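Local coordinates for protein dermonecrotic toxin (Pasteurella multocida, PDB 2EBF) that acts as a dermonecrotic, strongly mitogenic toxin that induces bone resorption and accompanies the severe progressive form of atrophic rhinitis in pigs, at residues Ala152-Leu155 with Leu156-Ala159; Gln217-Tyr220 with Trp221-Pro224; Tyr272-Pro276 with Tyr277-Val281; Val552-Leu555 with Glu556-Val560. One frame throughout, in Å; residues are numbered along the deposited sequence.

Contact 1 (Ala152-Leu155 with Leu156-Ala159); sequences ARFL and LRTA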
loop_
_atom_site.group_PDB
_atom_site.type_symbol
_atom_site.label_atom_id
_atom_site.label_comp_id
_atom_site.label_asym_id
_atom_site.label_seq_id
_atom_site.Cartn_x
_atom_site.Cartn_y
_atom_site.Cartn_z
ATOM N N ALA A 152 -1.694 11.573 6.778
ATOM C CA ALA A 152 -0.801 12.615 6.261
ATOM C C ALA A 152 0.663 12.181 6.265
ATOM O O ALA A 152 1.403 12.440 5.314
ATOM C CB ALA A 152 -0.980 13.917 7.035
ATOM N N ARG A 153 1.087 11.530 7.345
ATOM C CA ARG A 153 2.450 11.033 7.439
ATOM C C ARG A 153 2.775 10.066 6.305
ATOM O O ARG A 153 3.813 10.181 5.658
ATOM C CB ARG A 153 2.653 10.327 8.774
ATOM C CG ARG A 153 4.069 9.796 8.961
ATOM C CD ARG A 153 4.193 9.010 10.267
ATOM N NE ARG A 153 5.563 8.518 10.426
ATOM C CZ ARG A 153 5.963 7.702 11.400
ATOM N NH1 ARG A 153 5.100 7.275 12.306
ATOM N NH2 ARG A 153 7.227 7.307 11.459
ATOM N N PHE A 154 1.878 9.109 6.078
ATOM C CA PHE A 154 2.052 8.109 5.042
ATOM C C PHE A 154 2.051 8.766 3.663
ATOM O O PHE A 154 2.896 8.471 2.820
ATOM C CB PHE A 154 0.924 7.070 5.117
ATOM C CG PHE A 154 0.914 6.107 3.965
ATOM C CD1 PHE A 154 1.554 4.878 4.066
ATOM C CD2 PHE A 154 0.282 6.440 2.767
ATOM C CE1 PHE A 154 1.557 3.990 2.994
ATOM C CE2 PHE A 154 0.280 5.556 1.687
ATOM C CZ PHE A 154 0.915 4.341 1.799
ATOM N N LEU A 155 1.101 9.665 3.450
ATOM C CA LEU A 155 0.973 10.295 2.146
ATOM C C LEU A 155 2.153 11.200 1.813
ATOM O O LEU A 155 2.610 11.192 0.677
ATOM C CB LEU A 155 -0.358 11.027 2.016
ATOM C CG LEU A 155 -1.590 10.112 1.985
ATOM C CD1 LEU A 155 -2.830 10.938 2.254
ATOM C CD2 LEU A 155 -1.722 9.306 0.669
ATOM N N LEU A 156 2.650 11.968 2.781
ATOM C CA LEU A 156 3.828 12.820 2.516
ATOM C C LEU A 156 5.089 11.981 2.291
ATOM O O LEU A 156 5.909 12.304 1.444
ATOM C CB LEU A 156 4.056 13.864 3.618
ATOM C CG LEU A 156 5.231 14.820 3.373
ATOM C CD1 LEU A 156 4.998 15.670 2.116
ATOM C CD2 LEU A 156 5.376 15.717 4.560
ATOM N N ARG A 157 5.228 10.897 3.045
ATOM C CA ARG A 157 6.322 9.964 2.855
ATOM C C ARG A 157 6.320 9.415 1.447
ATOM O O ARG A 157 7.353 9.416 0.779
ATOM C CB ARG A 157 6.218 8.814 3.867
ATOM C CG ARG A 157 7.134 7.650 3.584
ATOM C CD ARG A 157 6.624 6.398 4.291
ATOM N NE ARG A 157 6.480 6.615 5.725
ATOM C CZ ARG A 157 5.603 5.984 6.503
ATOM N NH1 ARG A 157 4.766 5.087 5.991
ATOM N NH2 ARG A 157 5.557 6.260 7.797
ATOM N N THR A 158 5.148 8.976 0.990
ATOM C CA THR A 158 4.970 8.417 -0.348
ATOM C C THR A 158 5.268 9.472 -1.430
ATOM O O THR A 158 5.960 9.192 -2.429
ATOM C CB THR A 158 3.530 7.835 -0.505
ATOM O OG1 THR A 158 3.275 6.893 0.553
ATOM C CG2 THR A 158 3.334 7.154 -1.864
ATOM N N ALA A 159 4.746 10.681 -1.220
ATOM C CA ALA A 159 4.936 11.783 -2.163
ATOM C C ALA A 159 6.424 12.108 -2.326
ATOM O O ALA A 159 6.895 12.284 -3.443
ATOM C CB ALA A 159 4.182 13.022 -1.702
#
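Phe154 and Thr158, one turn apart on helix 151-164, make the tight side of this contact. The hydroxyl OG1 of Thr158 lies 2.8 Å from Phe154 O and is hydrogen-bonded to it, while Thr158 N donates to the same oxygen at 2.9 Å; the two donors arrive from opposite faces of the carbonyl plane. With OG1 beside its own backbone N (chi1 -54°), the threonine folds its hydroxyl back along the helix and also sets it over one face of the Phe154 ring, 3.5 Å from CE2. The i to i+4 ladder continues on both sides, from Leu156 N to Ala152 O and from Ala159 N to Leu155 O. Leu155 and Phe154 pack on Leu174 of helix 171-180, and Leu156 on His96 of helix 88-108, which belongs to the membrane localization region.

The looser, partly exposed side belongs to Arg153 and Arg157. Arg153 is stretched out, whereas Arg157 bends at chi3 (-56°), which carries NH1 to 3.8 Å from Phe154 CD1 and NH2 to 3.5 Å from Arg153 NE. Their guanidinium planes stand 71° apart, with the NE of Arg153 at the edge of the Arg157 group. Asp89 forms salt bridges with both arginines, one through each carboxylate oxygen, so a single carboxylate probably balances both charges and holds the two side chains together.

Contact 2 (Gln217-Tyr220 with Trp221-Pro224); sequences QTNY and WELP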
loop_
_atom_site.group_PDB
_atom_site.type_symbol
_atom_site.label_atom_id
_atom_site.label_comp_id
_atom_site.label_asym_id
_atom_site.label_seq_id
_atom_site.Cartn_x
_atom_site.Cartn_y
_atom_site.Cartn_z
ATOM N N GLN A 217 -34.247 6.285 19.806
ATOM C CA GLN A 217 -35.701 6.221 19.629
ATOM C C GLN A 217 -36.337 4.895 20.065
ATOM O O GLN A 217 -37.380 4.894 20.727
ATOM C CB GLN A 217 -36.057 6.528 18.171
ATOM C CG GLN A 217 -37.530 6.834 17.929
ATOM C CD GLN A 217 -37.775 7.517 16.591
ATOM O OE1 GLN A 217 -36.945 8.294 16.110
ATOM N NE2 GLN A 217 -38.927 7.235 15.989
ATOM N N THR A 218 -35.710 3.779 19.696
ATOM C CA THR A 218 -36.266 2.448 19.949
ATOM C C THR A 218 -36.128 2.021 21.414
ATOM O O THR A 218 -35.037 2.069 21.991
ATOM C CB THR A 218 -35.633 1.381 19.013
ATOM O OG1 THR A 218 -35.707 1.829 17.653
ATOM C CG2 THR A 218 -36.351 0.035 19.138
ATOM N N ASN A 219 -37.250 1.619 22.005
ATOM C CA ASN A 219 -37.264 1.058 23.348
ATOM C C ASN A 219 -37.168 -0.458 23.276
ATOM O O ASN A 219 -38.179 -1.162 23.332
ATOM C CB ASN A 219 -38.530 1.472 24.103
ATOM C CG ASN A 219 -38.550 2.944 24.455
ATOM O OD1 ASN A 219 -37.541 3.513 24.880
ATOM N ND2 ASN A 219 -39.710 3.571 24.289
ATOM N N TYR A 220 -35.941 -0.951 23.147
ATOM C CA TYR A 220 -35.692 -2.386 23.075
ATOM C C TYR A 220 -36.143 -3.112 24.353
ATOM O O TYR A 220 -36.356 -4.327 24.347
ATOM C CB TYR A 220 -34.216 -2.663 22.762
ATOM C CG TYR A 220 -33.768 -2.164 21.401
ATOM C CD1 TYR A 220 -33.123 -0.941 21.266
ATOM C CD2 TYR A 220 -33.990 -2.921 20.246
ATOM C CE1 TYR A 220 -32.709 -0.477 20.018
ATOM C CE2 TYR A 220 -33.579 -2.467 18.994
ATOM C CZ TYR A 220 -32.936 -1.244 18.889
ATOM O OH TYR A 220 -32.526 -0.784 17.657
ATOM N N TRP A 221 -36.305 -2.351 25.433
ATOM C CA TRP A 221 -36.716 -2.895 26.732
ATOM C C TRP A 221 -38.205 -3.256 26.795
ATOM O O TRP A 221 -38.623 -4.053 27.645
ATOM C CB TRP A 221 -36.330 -1.937 27.867
ATOM C CG TRP A 221 -36.795 -0.524 27.669
ATOM C CD1 TRP A 221 -36.179 0.450 26.932
ATOM C CD2 TRP A 221 -37.970 0.079 28.228
ATOM N NE1 TRP A 221 -36.899 1.619 26.994
ATOM C CE2 TRP A 221 -38.004 1.419 27.780
ATOM C CE3 TRP A 221 -39.001 -0.385 29.060
ATOM C CZ2 TRP A 221 -39.026 2.301 28.137
ATOM C CZ3 TRP A 221 -40.016 0.493 29.414
ATOM C CH2 TRP A 221 -40.022 1.819 28.951
ATOM N N GLU A 222 -38.990 -2.676 25.888
ATOM C CA GLU A 222 -40.423 -2.949 25.799
ATOM C C GLU A 222 -40.722 -4.246 25.041
ATOM O O GLU A 222 -41.786 -4.846 25.221
ATOM C CB GLU A 222 -41.150 -1.763 25.163
ATOM C CG GLU A 222 -41.120 -0.514 26.044
ATOM C CD GLU A 222 -41.892 0.666 25.477
ATOM O OE1 GLU A 222 -42.018 0.784 24.239
ATOM O OE2 GLU A 222 -42.365 1.489 26.286
ATOM N N LEU A 223 -39.768 -4.673 24.213
ATOM C CA LEU A 223 -39.894 -5.878 23.388
ATOM C C LEU A 223 -40.229 -7.153 24.188
ATOM O O LEU A 223 -39.718 -7.350 25.297
ATOM C CB LEU A 223 -38.622 -6.076 22.535
ATOM C CG LEU A 223 -38.452 -5.360 21.176
ATOM C CD1 LEU A 223 -39.564 -5.717 20.185
ATOM C CD2 LEU A 223 -38.334 -3.840 21.295
ATOM N N PRO A 224 -41.097 -8.018 23.625
ATOM C CA PRO A 224 -41.573 -9.234 24.299
ATOM C C PRO A 224 -40.477 -10.128 24.899
ATOM O O PRO A 224 -40.696 -10.735 25.952
ATOM C CB PRO A 224 -42.311 -9.980 23.185
ATOM C CG PRO A 224 -42.777 -8.912 22.274
ATOM C CD PRO A 224 -41.702 -7.870 22.287
#
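Asn219 and Trp221 share the shortest hydrogen bond of the contact: the indole NE1 donates to Asn219 OD1 over 2.9 Å. The bond is bent, with an N-H...O angle of 131°, and NE1 stands above the plane of the amide carbonyl, while OD1 is itself tilted out of the indole plane. The bent geometry is consistent with the short spacing, only two residues along the chain. Trp221 CG sits between its backbone N and carbonyl carbon (chi1 52°), turning the indole back alongside the asparagine. Glu222 N adds a straighter bond to Asn219 O at 3.1 Å, and Leu223 N reaches Tyr220 O only weakly.

These i to i+3 bonds outline two overlapping beta turns, Asn219-Glu222 and Tyr220-Leu223, the second closed only weakly, in the loop between strand 205-207 and helix 234-248, a surface part of the toxin's C2 region. Thr218 O accepts a hydrogen bond from Asn234 at the start of that helix, and the tyrosine ring of Tyr220 packs on Met295 of helix 288-300.

Outward from these bonds, Asn219 CB rests over one face of the indole near its rim, 3.3 Å from Trp221 NE1, with Glu222 CG over the same ring. The Glu222 carboxylate runs alongside the Asn219 amide, their planes 68° apart. Leu223 turns back toward the preceding residues, its CD2 branch 3.4 Å from Asn219 O and 3.5 Å from Tyr220 CA.

Contact 3 (Tyr272-Pro276 with Tyr277-Val281); sequences YSISP and YSNQV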
loop_
_atom_site.group_PDB
_atom_site.type_symbol
_atom_site.label_atom_id
_atom_site.label_comp_id
_atom_site.label_asym_id
_atom_site.label_seq_id
_atom_site.Cartn_x
_atom_site.Cartn_y
_atom_site.Cartn_z
ATOM N N TYR A 272 -21.305 -9.664 9.929
ATOM C CA TYR A 272 -21.455 -10.916 9.178
ATOM C C TYR A 272 -21.869 -12.112 10.035
ATOM O O TYR A 272 -22.225 -13.162 9.501
ATOM C CB TYR A 272 -20.188 -11.215 8.357
ATOM C CG TYR A 272 -20.108 -10.377 7.100
ATOM C CD1 TYR A 272 -19.152 -9.360 6.958
ATOM C CD2 TYR A 272 -21.019 -10.575 6.062
ATOM C CE1 TYR A 272 -19.104 -8.583 5.795
ATOM C CE2 TYR A 272 -20.979 -9.801 4.907
ATOM C CZ TYR A 272 -20.024 -8.811 4.779
ATOM O OH TYR A 272 -20.005 -8.069 3.622
ATOM N N SER A 273 -21.845 -11.946 11.353
ATOM C CA SER A 273 -22.279 -12.997 12.269
ATOM C C SER A 273 -23.581 -12.662 13.015
ATOM O O SER A 273 -24.123 -13.513 13.723
ATOM C CB SER A 273 -21.159 -13.362 13.261
ATOM O OG SER A 273 -20.790 -12.250 14.065
ATOM N N ILE A 274 -24.084 -11.437 12.849
ATOM C CA ILE A 274 -25.291 -10.995 13.559
ATOM C C ILE A 274 -26.337 -10.385 12.613
ATOM O O ILE A 274 -26.113 -9.323 12.025
ATOM C CB ILE A 274 -24.950 -10.022 14.725
ATOM C CG1 ILE A 274 -24.058 -10.712 15.765
ATOM C CG2 ILE A 274 -26.219 -9.495 15.382
ATOM C CD1 ILE A 274 -23.332 -9.760 16.709
ATOM N N SER A 275 -27.474 -11.075 12.477
ATOM C CA SER A 275 -28.593 -10.627 11.635
ATOM C C SER A 275 -29.840 -11.472 11.933
ATOM O O SER A 275 -29.751 -12.431 12.699
ATOM C CB SER A 275 -28.230 -10.734 10.151
ATOM O OG SER A 275 -28.427 -12.054 9.685
ATOM N N PRO A 276 -31.003 -11.126 11.333
ATOM C CA PRO A 276 -32.185 -11.991 11.486
ATOM C C PRO A 276 -31.947 -13.448 11.071
ATOM O O PRO A 276 -32.599 -14.345 11.609
ATOM C CB PRO A 276 -33.236 -11.336 10.572
ATOM C CG PRO A 276 -32.472 -10.374 9.696
ATOM C CD PRO A 276 -31.317 -9.927 10.531
ATOM N N TYR A 277 -31.012 -13.675 10.143
ATOM C CA TYR A 277 -30.691 -15.026 9.664
ATOM C C TYR A 277 -30.076 -15.911 10.745
ATOM O O TYR A 277 -30.305 -17.121 10.764
ATOM C CB TYR A 277 -29.733 -14.977 8.473
ATOM C CG TYR A 277 -30.259 -14.276 7.246
ATOM C CD1 TYR A 277 -29.501 -13.289 6.615
ATOM C CD2 TYR A 277 -31.504 -14.602 6.702
ATOM C CE1 TYR A 277 -29.966 -12.642 5.473
ATOM C CE2 TYR A 277 -31.980 -13.957 5.560
ATOM C CZ TYR A 277 -31.206 -12.979 4.955
ATOM O OH TYR A 277 -31.663 -12.335 3.827
ATOM N N SER A 278 -29.285 -15.305 11.626
ATOM C CA SER A 278 -28.587 -16.037 12.681
ATOM C C SER A 278 -29.178 -15.759 14.058
ATOM O O SER A 278 -28.848 -16.441 15.032
ATOM C CB SER A 278 -27.099 -15.678 12.678
ATOM O OG SER A 278 -26.914 -14.295 12.906
ATOM N N ASN A 279 -30.047 -14.753 14.131
ATOM C CA ASN A 279 -30.560 -14.274 15.405
ATOM C C ASN A 279 -32.071 -14.047 15.418
ATOM O O ASN A 279 -32.557 -12.968 15.085
ATOM C CB ASN A 279 -29.809 -13.010 15.840
ATOM C CG ASN A 279 -28.316 -13.238 15.972
ATOM O OD1 ASN A 279 -27.838 -13.800 16.959
ATOM N ND2 ASN A 279 -27.574 -12.811 14.967
ATOM N N GLN A 280 -32.806 -15.080 15.809
ATOM C CA GLN A 280 -34.252 -14.982 15.927
ATOM C C GLN A 280 -34.722 -15.542 17.264
ATOM O O GLN A 280 -34.035 -16.366 17.871
ATOM C CB GLN A 280 -34.953 -15.681 14.751
ATOM C CG GLN A 280 -34.697 -17.183 14.627
ATOM C CD GLN A 280 -33.500 -17.517 13.752
ATOM O OE1 GLN A 280 -33.188 -16.797 12.803
ATOM N NE2 GLN A 280 -32.833 -18.627 14.059
ATOM N N VAL A 281 -35.880 -15.075 17.726
ATOM C CA VAL A 281 -36.508 -15.637 18.922
ATOM C C VAL A 281 -36.642 -17.159 18.753
ATOM O O VAL A 281 -37.206 -17.635 17.764
ATOM C CB VAL A 281 -37.889 -14.980 19.232
ATOM C CG1 VAL A 281 -38.528 -15.617 20.457
ATOM C CG2 VAL A 281 -37.737 -13.469 19.438
#
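Ser275 and Ser278 are joined by two hydrogen bonds, Ser278 N to Ser275 O and Ser275 N to the Ser278 hydroxyl. The first of these, a backbone bond of 3.1 Å between Ser278 N and Ser275 O, marks a tight turn through Pro276 and Tyr277, and Asn279 N adds a weak bond to the same oxygen.

Side-chain bonds close the turn from both ends. Ser275 OG, set between its own backbone N and carbonyl carbon (chi1 83°), accepts from Tyr277 N at 3.1 Å, the arrangement of an ST turn. Ser278 OG in turn takes the amide of Ser275 N at 3.3 Å and lies 3.0 Å from Ser273 O. The side-chain amide of Asn279 swings back with CG beside its backbone N (chi1 -58°), and ND2 gives Ser275 O a further bond of 3.2 Å. Asn279 ND2 and Ser278 N approach that oxygen from opposite faces of its plane, so one carbonyl gathers several donors where the chain reverses.

Van der Waals contact is modest: the methyl CG2 of Ile274 lies 3.6 Å from Asn279 ND2 as the two side chains pass at a slant, and Ser275 OG touches Tyr277 CB.

The turn follows shortly after helix 267-273. Asn433 of helix 425-434 hydrogen-bonds Ser278 OG and, weakly, Ser275 OG, while Phe290 of helix 288-300 packs against Ile274, Pro276 and Asn279.

Contact 4 (Val552-Leu555 with Glu556-Val560); sequences VTEL and ENWQV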
loop_
_atom_site.group_PDB
_atom_site.type_symbol
_atom_site.label_atom_id
_atom_site.label_comp_id
_atom_site.label_asym_id
_atom_site.label_seq_id
_atom_site.Cartn_x
_atom_site.Cartn_y
_atom_site.Cartn_z
ATOM N N VAL A 552 -11.097 8.606 -13.597
ATOM C CA VAL A 552 -10.653 9.657 -12.669
ATOM C C VAL A 552 -10.929 11.080 -13.162
ATOM O O VAL A 552 -11.045 11.326 -14.369
ATOM C CB VAL A 552 -9.143 9.529 -12.328
ATOM C CG1 VAL A 552 -8.864 8.228 -11.566
ATOM C CG2 VAL A 552 -8.278 9.642 -13.597
ATOM N N THR A 553 -11.072 11.987 -12.194
ATOM C CA THR A 553 -10.938 13.420 -12.396
ATOM C C THR A 553 -9.609 13.777 -11.743
ATOM O O THR A 553 -9.309 13.308 -10.644
ATOM C CB THR A 553 -12.036 14.193 -11.653
ATOM O OG1 THR A 553 -13.317 13.668 -12.004
ATOM C CG2 THR A 553 -11.988 15.665 -11.988
ATOM N N GLU A 554 -8.811 14.591 -12.424
ATOM C CA GLU A 554 -7.588 15.105 -11.837
ATOM C C GLU A 554 -7.851 15.689 -10.438
ATOM O O GLU A 554 -8.851 16.379 -10.217
ATOM C CB GLU A 554 -6.989 16.171 -12.757
ATOM C CG GLU A 554 -5.555 16.491 -12.456
ATOM C CD GLU A 554 -4.566 15.626 -13.214
ATOM O OE1 GLU A 554 -4.945 14.574 -13.778
ATOM O OE2 GLU A 554 -3.388 16.017 -13.247
ATOM N N LEU A 555 -6.968 15.393 -9.491
ATOM C CA LEU A 555 -7.019 16.071 -8.194
ATOM C C LEU A 555 -6.759 17.561 -8.407
ATOM O O LEU A 555 -6.040 17.947 -9.334
ATOM C CB LEU A 555 -6.015 15.471 -7.214
ATOM C CG LEU A 555 -6.301 14.031 -6.760
ATOM C CD1 LEU A 555 -5.143 13.501 -5.904
ATOM C CD2 LEU A 555 -7.649 13.917 -6.006
ATOM N N GLU A 556 -7.364 18.395 -7.566
ATOM C CA GLU A 556 -7.305 19.833 -7.759
ATOM C C GLU A 556 -5.878 20.335 -7.997
ATOM O O GLU A 556 -5.003 20.175 -7.150
ATOM C CB GLU A 556 -7.946 20.554 -6.574
ATOM C CG GLU A 556 -8.140 22.040 -6.806
ATOM C CD GLU A 556 -8.615 22.757 -5.567
ATOM O OE1 GLU A 556 -8.671 22.129 -4.475
ATOM O OE2 GLU A 556 -8.930 23.952 -5.687
ATOM N N ASN A 557 -5.663 20.927 -9.173
ATOM C CA ASN A 557 -4.399 21.578 -9.527
ATOM C C ASN A 557 -3.165 20.664 -9.504
ATOM O O ASN A 557 -2.033 21.150 -9.387
ATOM C CB ASN A 557 -4.177 22.831 -8.650
ATOM C CG ASN A 557 -5.235 23.892 -8.862
ATOM O OD1 ASN A 557 -5.722 24.096 -9.983
ATOM N ND2 ASN A 557 -5.584 24.601 -7.790
ATOM N N TRP A 558 -3.394 19.351 -9.629
ATOM C CA TRP A 558 -2.357 18.325 -9.436
ATOM C C TRP A 558 -1.152 18.531 -10.332
ATOM O O TRP A 558 -1.302 18.875 -11.501
ATOM C CB TRP A 558 -2.922 16.906 -9.662
ATOM C CG TRP A 558 -1.998 15.824 -9.188
ATOM C CD1 TRP A 558 -1.257 14.974 -9.957
ATOM C CD2 TRP A 558 -1.700 15.494 -7.824
ATOM N NE1 TRP A 558 -0.512 14.134 -9.153
ATOM C CE2 TRP A 558 -0.769 14.434 -7.843
ATOM C CE3 TRP A 558 -2.116 16.010 -6.587
ATOM C CZ2 TRP A 558 -0.257 13.865 -6.674
ATOM C CZ3 TRP A 558 -1.607 15.438 -5.419
ATOM C CH2 TRP A 558 -0.694 14.373 -5.477
ATOM N N GLN A 559 0.033 18.347 -9.754
ATOM C CA GLN A 559 1.287 18.373 -10.494
ATOM C C GLN A 559 1.864 16.978 -10.459
ATOM O O GLN A 559 1.895 16.345 -9.395
ATOM C CB GLN A 559 2.302 19.331 -9.851
ATOM C CG GLN A 559 1.880 20.799 -9.816
ATOM C CD GLN A 559 1.459 21.317 -11.188
ATOM O OE1 GLN A 559 2.210 21.217 -12.151
ATOM N NE2 GLN A 559 0.282 21.886 -11.267
ATOM N N VAL A 560 2.358 16.517 -11.605
ATOM C CA VAL A 560 3.047 15.234 -11.670
ATOM C C VAL A 560 4.220 15.255 -10.692
ATOM O O VAL A 560 4.969 16.234 -10.638
ATOM C CB VAL A 560 3.536 14.908 -13.097
ATOM C CG1 VAL A 560 4.340 13.630 -13.089
ATOM C CG2 VAL A 560 2.353 14.750 -14.040
HETATM O O HOH W 1 -3.638 18.745 -13.127
#
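Leu555 and Trp558 meet across a type II beta turn, at the surface of the long loop between strands 537-539 and 567-568. Trp558 N donates to Leu555 O at 3.0 Å, the bond that defines the turn, and Asn557 takes the left-handed backbone conformation (phi 60°) expected at the third position of this type.

The two apolar side chains run side by side, pointing the same way. Leu555 CD1 lies over one face of the indole, 4.3 Å from the centroid of the six-membered ring of Trp558, in a CH-pi contact displaced toward the rim. CB of Leu555 adds an apolar approach of 4.0 Å to Trp558 CE3. The tryptophan is placed for this by its CG lying anti to the backbone N (chi1 -167°).

Glu554 approaches otherwise. Its chain bends at chi2 (90°), carrying OE2 to the edge of the indole, 3.7 Å from Trp558 CB, with carboxylate and ring nearly perpendicular. A water links the two residues, donating to Glu554 OE2 at 2.7 Å and to Trp558 O at 2.8 Å, and so bridges the residue before the turn to the last residue of the turn.

Around the turn, Leu555 and Trp558 rest on Ala172 of helix 171-180, and Trp558 reaches Leu137 of helix 135-143, where Glu556 is salt-bridged to Lys139, a residue of a glycan pocket.

How the contacts relate
The chain is the C-terminal region of the toxin, and its four contacts follow in series; each joins adjacent segments, and none nests in or crosses another. Contact 1 is a turn inside helix 151-164. Contacts 2, 3 and 4 fall in the C2 region. Contacts 2 and 3, about 18 Å apart between centres, lie in the loop before helix 234-248 and at the end of helix 267-273 with the loop after it; both pack on helix 288-300. Contact 4 comes far later, yet its centre is about 17 Å from that of contact 1, and helices 135-143 and 171-180 touch both. Contact 1 lies about 47 and 41 Å, centre to centre, from contacts 2 and 3.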